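Local coordinates for protein fiber KNOB domain (Avirulent turkey hemorrhagic enteritis virus, PDB 4D63) that probably attaches the virus to host cells as the trimeric head of the adenovirus fibre, binding sialic acid in pockets between its subunits, at residues Ile77-Ile81 with Asp82-Val86; Ile98-Arg101 with Ser102-Leu106. All coordinates share one frame; numbering follows the deposited sequence.

Contact 1 of 2, residues Ile77-Ile81 with Asp82-Val86; sequences IIQFI and DNIGV. With SIA (N-acetyl-alpha-neuraminic acid), chain B.
I84 leans back toward the end of the strand it follows, and its CD1 meets CB of I81 at 4.1 Å; the carbonyl oxygen of I81 also touches this branch, nearest at I84 CG1 (3.8 Å). Q79 reaches the same methyl from the strand: with CG anti to the backbone N (chi1 -168°) and the chain extended beyond it, the side chain reaches out from the strand and brings NE2 to 3.9 Å from I84 CD1, a van der Waals contact, the two side chains crossing at about a right angle. I84 branches usefully here. CG1 and CD1 go to I81 and Q79, while CG2, anti to the backbone N, faces the bound N-acetylneuraminic acid. The backbone between them is a beta turn at the exit of strand 75-80, opened so that I81 O and I84 N stand too far apart to bond directly. Water 2 sits in the gap, donating a hydrogen bond to I81 O and accepting one from I84 N, each 2.8 Å. A second water ties the other side of the turn, donating to F80 O and to OD1 of N83, the latter at 2.7 Å; the ND2 of that amide goes to S178 O. D82, at the corner, forms a salt bridge with R66. Beyond the turn the chain reaches the sugar, whose acetyl methyl C11 lies 3.2 Å from G85 O and 3.3 Å from V86 CG1. M87 O bonds the same ligand, while K154, E125 and N155 of the second subunit complete the site from across the interface.

Contact 2 of 2, residues Ile98-Arg101 with Ser102-Leu106; sequences IELR and SADFL
Strand 98-101 runs straight into a single 3-10 turn, in which R101 O accepts the N-H of D104 at 3.0 Å and S102 O accepts that of F105 at 2.9 Å, making two overlapping type I turns. The D104 side chain returns the favour: its OD2 takes the R101 N-H at 3.1 Å, nearly straight (158°), through the lone pair pointing away from OD1. With CG beside its own backbone N (chi1 -60°), the carboxylate folds back over the strand end, so R101 and D104 grip each other twice. OD1 is held by the hydroxyls of T61 and T59, which fixes the rotation of the group. F105 doubles back as well and lies beneath R101 O, which sits 3.5 Å above one face of the ring, shifted toward the rim; the D104 N-H comes to that oxygen from above the carbonyl plane. At the far end of the ring, CZ packs against L100 CB at 4.1 Å. S102 OG bonds I171 O, tying the turn to the neighbouring strand 171-176, on which R101 and F105 also pack through M173 and I174, while the F105 ring meets Y114 and V116 of strand 113-120.

Overall arrangement
Both contacts are turns at the ends of strands of the large antiparallel sheet, one after the other along the chain, with centres about 18 Å apart and on opposite sides of the chain's centre. Contact 1 is the more buried, with three of its six touching residues buried and none exposed; contact 2 has two buried and two, R101 and A103, exposed. Contact 1 leaves strand 75-80, is bridged by waters and aliphatic packing, and delivers the chain to a sialic acid site shared with the second subunit. Contact 2 leaves strand 98-101, at one edge of the sheet within the chain, and closes on itself through direct hydrogen bonds and an aromatic ring. The two meet where I98 packs against N83 and F80.

Contact 1 of 2, residues Ile77-Ile81 with Asp82-Val86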
loop_
_atom_site.group_PDB
_atom_site.type_symbol
_atom_site.label_atom_id
_atom_site.label_comp_id
_atom_site.label_asym_id
_atom_site.label_seq_id
_atom_site.Cartn_x
_atom_site.Cartn_y
_atom_site.Cartn_z
ATOM N N ILE A 77 14.980 -3.220 -3.278
ATOM C CA ILE A 77 14.124 -2.371 -2.486
ATOM C C ILE A 77 14.605 -0.947 -2.686
ATOM O O ILE A 77 15.771 -0.648 -2.496
ATOM C CB ILE A 77 14.229 -2.745 -1.012
ATOM C CG1 ILE A 77 13.679 -4.156 -0.794
ATOM C CG2 ILE A 77 13.532 -1.711 -0.133
ATOM C CD1 ILE A 77 13.886 -4.651 0.622
ATOM N N ILE A 78 13.697 -0.069 -3.066
ATOM C CA ILE A 78 14.063 1.284 -3.454
ATOM C C ILE A 78 13.099 2.310 -2.847
ATOM O O ILE A 78 11.883 2.232 -3.052
ATOM C CB ILE A 78 14.115 1.429 -4.994
ATOM C CG1 ILE A 78 14.300 2.896 -5.410
ATOM C CG2 ILE A 78 12.880 0.858 -5.666
ATOM C CD1 ILE A 78 14.896 3.056 -6.801
ATOM N N GLN A 79 13.660 3.279 -2.132
ATOM C CA GLN A 79 12.896 4.333 -1.530
ATOM C C GLN A 79 13.232 5.678 -2.134
ATOM O O GLN A 79 14.398 6.037 -2.194
ATOM C CB GLN A 79 13.157 4.395 -0.031
ATOM C CG GLN A 79 12.168 5.278 0.715
ATOM C CD GLN A 79 12.470 5.393 2.194
ATOM O OE1 GLN A 79 12.655 4.415 2.879
ATOM N NE2 GLN A 79 12.475 6.601 2.691
ATOM N N PHE A 80 12.197 6.440 -2.523
ATOM C CA PHE A 80 12.372 7.838 -2.921
ATOM C C PHE A 80 12.519 8.689 -1.681
ATOM O O PHE A 80 11.725 8.565 -0.750
ATOM C CB PHE A 80 11.216 8.307 -3.797
ATOM C CG PHE A 80 11.215 7.687 -5.160
ATOM C CD1 PHE A 80 10.877 6.335 -5.328
ATOM C CD2 PHE A 80 11.556 8.428 -6.275
ATOM C CE1 PHE A 80 10.880 5.741 -6.584
ATOM C CE2 PHE A 80 11.592 7.829 -7.532
ATOM C CZ PHE A 80 11.243 6.496 -7.688
ATOM N N ILE A 81 13.535 9.563 -1.675
ATOM C CA ILE A 81 13.949 10.280 -0.468
ATOM C C ILE A 81 13.807 11.813 -0.483
ATOM O O ILE A 81 14.106 12.451 0.529
ATOM C CB ILE A 81 15.410 9.923 -0.033
ATOM C CG1 ILE A 81 16.429 10.449 -1.065
ATOM C CG2 ILE A 81 15.547 8.419 0.208
ATOM C CD1 ILE A 81 17.877 10.293 -0.666
ATOM N N ASP A 82 13.359 12.409 -1.584
ATOM C CA ASP A 82 13.155 13.868 -1.625
ATOM C C ASP A 82 12.053 14.404 -0.691
ATOM O O ASP A 82 12.104 15.568 -0.298
ATOM C CB ASP A 82 12.851 14.321 -3.056
ATOM C CG ASP A 82 14.067 14.196 -3.973
ATOM O OD1 ASP A 82 15.176 14.524 -3.498
ATOM O OD2 ASP A 82 13.915 13.758 -5.148
ATOM N N ASN A 83 11.064 13.583 -0.343
ATOM C CA ASN A 83 9.890 14.102 0.362
ATOM C C ASN A 83 9.605 13.337 1.647
ATOM O O ASN A 83 8.450 13.050 1.965
ATOM C CB ASN A 83 8.651 14.053 -0.542
ATOM C CG ASN A 83 8.195 12.625 -0.820
ATOM O OD1 ASN A 83 9.018 11.701 -0.857
ATOM N ND2 ASN A 83 6.888 12.430 -0.993
ATOM N N ILE A 84 10.646 13.049 2.417
ATOM C CA ILE A 84 10.426 12.468 3.731
ATOM C C ILE A 84 9.799 13.538 4.660
ATOM O O ILE A 84 10.398 14.571 4.925
ATOM C CB ILE A 84 11.714 11.803 4.293
ATOM C CG1 ILE A 84 12.202 10.722 3.314
ATOM C CG2 ILE A 84 11.438 11.177 5.663
ATOM C CD1 ILE A 84 13.579 10.210 3.632
ATOM N N GLY A 85 8.563 13.312 5.105
ATOM C CA GLY A 85 7.898 14.274 5.974
ATOM C C GLY A 85 8.592 14.292 7.341
ATOM O O GLY A 85 9.232 13.305 7.735
ATOM N N VAL A 86 8.439 15.408 8.055
ATOM C CA VAL A 86 9.114 15.646 9.345
ATOM C C VAL A 86 8.141 16.269 10.317
ATOM O O VAL A 86 7.272 17.069 9.918
ATOM C CB VAL A 86 10.279 16.683 9.250
ATOM C CG1 VAL A 86 11.524 16.085 8.651
ATOM C CG2 VAL A 86 9.866 17.906 8.427
HETATM C C1 SIA B . 15.075 14.587 15.768
HETATM C C2 SIA B . 15.877 14.658 14.473
HETATM C C3 SIA B . 15.991 13.272 13.805
HETATM C C4 SIA B . 14.703 12.856 13.081
HETATM C C5 SIA B . 14.343 13.948 12.085
HETATM C C6 SIA B . 14.115 15.253 12.865
HETATM C C7 SIA B . 13.774 16.459 11.989
HETATM C C8 SIA B . 13.896 17.803 12.734
HETATM C C9 SIA B . 14.935 18.741 12.109
HETATM C C10 SIA B . 13.230 13.480 9.947
HETATM C C11 SIA B . 12.059 12.858 9.219
HETATM N N5 SIA B . 13.216 13.489 11.281
HETATM O O1A SIA B . 14.875 13.460 16.282
HETATM O O1B SIA B . 14.658 15.648 16.298
HETATM O O2 SIA B . 17.184 15.200 14.772
HETATM O O4 SIA B . 14.833 11.598 12.379
HETATM O O6 SIA B . 15.329 15.589 13.536
HETATM O O7 SIA B . 14.661 16.434 10.855
HETATM O O8 SIA B . 12.653 18.513 12.763
HETATM O O9 SIA B . 15.268 19.780 13.040
HETATM O O10 SIA B . 14.157 13.945 9.324
HETATM O O HOH W 1 8.997 9.061 -1.375
HETATM O O HOH W 2 13.208 14.260 2.407
#

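Contact 2 of 2, residues Ile98-Arg101 with Ser102-Leu106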
loop_
_atom_site.group_PDB
_atom_site.type_symbol
_atom_site.label_atom_id
_atom_site.label_comp_id
_atom_site.label_asym_id
_atom_site.label_seq_id
_atom_site.Cartn_x
_atom_site.Cartn_y
_atom_site.Cartn_z
ATOM N N ILE A 98 6.731 15.227 -3.700
ATOM C CA ILE A 98 7.404 15.156 -5.004
ATOM C C ILE A 98 6.471 15.785 -6.051
ATOM O O ILE A 98 5.380 15.293 -6.309
ATOM C CB ILE A 98 7.752 13.725 -5.437
ATOM C CG1 ILE A 98 8.764 13.116 -4.460
ATOM C CG2 ILE A 98 8.306 13.737 -6.863
ATOM C CD1 ILE A 98 8.863 11.612 -4.576
ATOM N N GLU A 99 6.907 16.864 -6.656
ATOM C CA GLU A 99 6.053 17.644 -7.524
ATOM C C GLU A 99 6.350 17.318 -8.968
ATOM O O GLU A 99 7.471 17.476 -9.415
ATOM C CB GLU A 99 6.287 19.135 -7.275
ATOM C CG GLU A 99 6.047 19.538 -5.829
ATOM C CD GLU A 99 6.340 20.997 -5.567
ATOM O OE1 GLU A 99 7.338 21.496 -6.127
ATOM O OE2 GLU A 99 5.584 21.635 -4.794
ATOM N N LEU A 100 5.341 16.844 -9.686
ATOM C CA LEU A 100 5.483 16.509 -11.087
ATOM C C LEU A 100 4.519 17.354 -11.918
ATOM O O LEU A 100 3.307 17.365 -11.661
ATOM C CB LEU A 100 5.218 15.011 -11.281
ATOM C CG LEU A 100 6.230 14.098 -10.571
ATOM C CD1 LEU A 100 5.689 12.674 -10.507
ATOM C CD2 LEU A 100 7.602 14.142 -11.270
ATOM N N ARG A 101 5.061 18.084 -12.884
ATOM C CA ARG A 101 4.275 19.005 -13.714
ATOM C C ARG A 101 3.890 18.328 -15.009
ATOM O O ARG A 101 4.426 17.279 -15.326
ATOM C CB ARG A 101 5.100 20.260 -14.024
ATOM C CG ARG A 101 5.576 20.995 -12.777
ATOM C CD ARG A 101 5.982 22.444 -13.022
ATOM N NE ARG A 101 5.204 23.338 -12.152
ATOM C CZ ARG A 101 4.180 24.107 -12.547
ATOM N NH1 ARG A 101 3.785 24.161 -13.818
ATOM N NH2 ARG A 101 3.541 24.847 -11.657
ATOM N N SER A 102 2.995 18.971 -15.762
ATOM C CA SER A 102 2.523 18.528 -17.072
ATOM C C SER A 102 3.654 18.149 -17.992
ATOM O O SER A 102 3.601 17.126 -18.636
ATOM C CB SER A 102 1.760 19.659 -17.801
ATOM O OG SER A 102 0.680 20.165 -17.040
ATOM N N ALA A 103 4.659 19.011 -18.057
ATOM C CA ALA A 103 5.801 18.840 -18.948
ATOM C C ALA A 103 6.674 17.590 -18.664
ATOM O O ALA A 103 7.423 17.151 -19.555
ATOM C CB ALA A 103 6.656 20.104 -18.909
ATOM N N ASP A 104 6.583 17.043 -17.439
ATOM C CA ASP A 104 7.175 15.730 -17.086
ATOM C C ASP A 104 6.374 14.488 -17.614
ATOM O O ASP A 104 6.882 13.357 -17.570
ATOM C CB ASP A 104 7.348 15.619 -15.558
ATOM C CG ASP A 104 8.249 16.704 -14.976
ATOM O OD1 ASP A 104 9.390 16.782 -15.432
ATOM O OD2 ASP A 104 7.827 17.479 -14.060
ATOM N N PHE A 105 5.141 14.691 -18.099
ATOM C CA PHE A 105 4.297 13.583 -18.567
ATOM C C PHE A 105 4.297 13.448 -20.070
ATOM O O PHE A 105 4.481 14.425 -20.806
ATOM C CB PHE A 105 2.823 13.767 -18.176
ATOM C CG PHE A 105 2.603 14.024 -16.722
ATOM C CD1 PHE A 105 3.240 13.254 -15.766
ATOM C CD2 PHE A 105 1.760 15.042 -16.313
ATOM C CE1 PHE A 105 3.047 13.506 -14.418
ATOM C CE2 PHE A 105 1.568 15.306 -14.975
ATOM C CZ PHE A 105 2.211 14.534 -14.024
ATOM N N LEU A 106 4.021 12.235 -20.520
ATOM C CA LEU A 106 3.802 11.980 -21.932
ATOM C C LEU A 106 2.432 12.458 -22.345
ATOM O O LEU A 106 1.491 12.491 -21.538
ATOM C CB LEU A 106 3.941 10.492 -22.264
ATOM C CG LEU A 106 5.334 9.909 -22.067
ATOM C CD1 LEU A 106 5.348 8.473 -22.546
ATOM C CD2 LEU A 106 6.413 10.702 -22.788
#